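Local coordinates for protein putative amidohydrolase (Unidentified, PDB 3MKV) that is probably a zinc-dependent prolidase of the amidohydrolase superfamily, hydrolysing dipeptides that end in proline, at residues A[212-215]-A[216-220]. Numbering follows the deposited sequence.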
loop_
_atom_site.group_PDB
_atom_site.type_symbol
_atom_site.label_atom_id
_atom_site.label_comp_id
_atom_site.label_asym_id
_atom_site.label_seq_id
_atom_site.Cartn_x
_atom_site.Cartn_y
_atom_site.Cartn_z
ATOM N N TYR A 212 -10.263 13.288 23.404
ATOM C CA TYR A 212 -9.638 12.032 23.822
ATOM C C TYR A 212 -10.403 11.309 24.919
ATOM O O TYR A 212 -11.111 11.920 25.717
ATOM C CB TYR A 212 -8.175 12.253 24.269
ATOM C CG TYR A 212 -7.198 12.357 23.113
ATOM C CD1 TYR A 212 -6.314 13.433 23.001
ATOM C CD2 TYR A 212 -7.184 11.396 22.120
ATOM C CE1 TYR A 212 -5.435 13.532 21.946
ATOM C CE2 TYR A 212 -6.307 11.484 21.056
ATOM C CZ TYR A 212 -5.437 12.550 20.964
ATOM O OH TYR A 212 -4.576 12.609 19.883
ATOM N N SER A 213 -10.247 9.993 24.943
ATOM C CA SER A 213 -10.692 9.169 26.054
ATOM C C SER A 213 -9.663 9.254 27.174
ATOM O O SER A 213 -8.523 9.652 26.942
ATOM C CB SER A 213 -10.799 7.713 25.599
ATOM O OG SER A 213 -9.518 7.178 25.292
ATOM N N GLU A 214 -10.059 8.845 28.374
ATOM C CA GLU A 214 -9.159 8.808 29.523
ATOM C C GLU A 214 -8.021 7.791 29.376
ATOM O O GLU A 214 -6.941 7.956 29.949
ATOM C CB GLU A 214 -9.964 8.522 30.781
ATOM C CG GLU A 214 -11.040 9.578 31.033
ATOM C CD GLU A 214 -11.653 9.463 32.405
ATOM O OE1 GLU A 214 -12.729 10.059 32.622
ATOM O OE2 GLU A 214 -11.063 8.765 33.263
ATOM N N ASP A 215 -8.278 6.735 28.610
ATOM C CA ASP A 215 -7.259 5.759 28.270
ATOM C C ASP A 215 -6.151 6.370 27.419
ATOM O O ASP A 215 -4.970 6.060 27.607
ATOM C CB ASP A 215 -7.887 4.597 27.502
ATOM C CG ASP A 215 -8.587 3.597 28.410
ATOM O OD1 ASP A 215 -8.031 3.254 29.477
ATOM O OD2 ASP A 215 -9.692 3.144 28.040
ATOM N N GLU A 216 -6.533 7.205 26.455
ATOM C CA GLU A 216 -5.542 7.898 25.621
ATOM C C GLU A 216 -4.749 8.910 26.445
ATOM O O GLU A 216 -3.527 8.867 26.456
ATOM C CB GLU A 216 -6.191 8.565 24.396
ATOM C CG GLU A 216 -6.649 7.592 23.302
ATOM C CD GLU A 216 -7.833 8.123 22.510
ATOM O OE1 GLU A 216 -7.784 8.127 21.254
ATOM O OE2 GLU A 216 -8.819 8.546 23.148
ATOM N N ILE A 217 -5.438 9.781 27.178
ATOM C CA ILE A 217 -4.758 10.790 27.988
ATOM C C ILE A 217 -3.741 10.153 28.919
ATOM O O ILE A 217 -2.584 10.575 28.966
ATOM C CB ILE A 217 -5.742 11.627 28.828
ATOM C CG1 ILE A 217 -6.682 12.422 27.926
ATOM C CG2 ILE A 217 -4.987 12.566 29.787
ATOM C CD1 ILE A 217 -7.719 13.248 28.708
ATOM N N ARG A 218 -4.175 9.142 29.665
ATOM C CA ARG A 218 -3.288 8.440 30.589
ATOM C C ARG A 218 -2.105 7.774 29.873
ATOM O O ARG A 218 -0.990 7.762 30.396
ATOM C CB ARG A 218 -4.060 7.426 31.442
ATOM C CG ARG A 218 -5.128 8.051 32.340
ATOM C CD ARG A 218 -5.653 7.073 33.399
ATOM N NE ARG A 218 -6.724 6.226 32.874
ATOM C CZ ARG A 218 -8.020 6.441 33.086
ATOM N NH1 ARG A 218 -8.426 7.470 33.831
ATOM N NH2 ARG A 218 -8.911 5.622 32.552
ATOM N N ALA A 219 -2.327 7.220 28.683
ATOM C CA ALA A 219 -1.193 6.696 27.903
ATOM C C ALA A 219 -0.219 7.813 27.521
ATOM O O ALA A 219 0.992 7.638 27.616
ATOM C CB ALA A 219 -1.665 5.964 26.656
ATOM N N ILE A 220 -0.751 8.954 27.089
ATOM C CA ILE A 220 0.077 10.094 26.687
ATOM C C ILE A 220 0.903 10.631 27.861
ATOM O O ILE A 220 2.107 10.839 27.738
ATOM C CB ILE A 220 -0.768 11.228 26.035
ATOM C CG1 ILE A 220 -1.333 10.777 24.682
ATOM C CG2 ILE A 220 0.080 12.455 25.803
ATOM C CD1 ILE A 220 -2.565 11.552 24.206
#
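Ser213 and Glu216 exchange hydrogen bonds where helix 214-225 begins. Ser213 OG accepts from Glu216 N at 3.2 Å, and Glu216 OE2 in turn takes the N-H of Ser213 at 2.7 Å, nearly straight at 165°. The serine hydroxyl donates to that same oxygen, Ser213 OG to Glu216 OE2 2.6 Å, so one carboxylate oxygen is gripped by two donors from a single residue. With chi1 at 67°, Ser213 OG sits between its own backbone N and carbonyl carbon, where a short hydroxyl can serve both bonds. Glutamate is long enough to reach back to the N-cap; its other oxygen, OE1, bonds Gly173 N and pairs with Arg182 of a second subunit. The first helical backbone bond follows, Ile217 N to Ser213 O.

The Glu216 carboxylate also comes obliquely to the Tyr212 ring, Tyr212 CD2 3.4 Å from Glu216 CD. Apolar contacts complete this side: the flat ring offers a face to Ile220 CD1, and branched Ile217 brings CG1 against Tyr212 CB. The phenol OH reaches Ala171 O.

Among the charged groups, Glu214 OE2 forms a salt bridge with Arg218 NH1 at 3.0 Å, using its anti lone pair. Long Arg218, one turn on, bends at chi3 (-85°), its guanidinium lying over Glu214 O; Asp215 OD1 adds a long salt bridge to Arg218 NH2. The acids of this first turn probably interact favourably with the helix dipole.

The reciprocal Ser213–Glu216 bonds make a capping box, opening a helix of the amidohydrolase TIM-barrel domain beside helix 174-187 and a subunit interface.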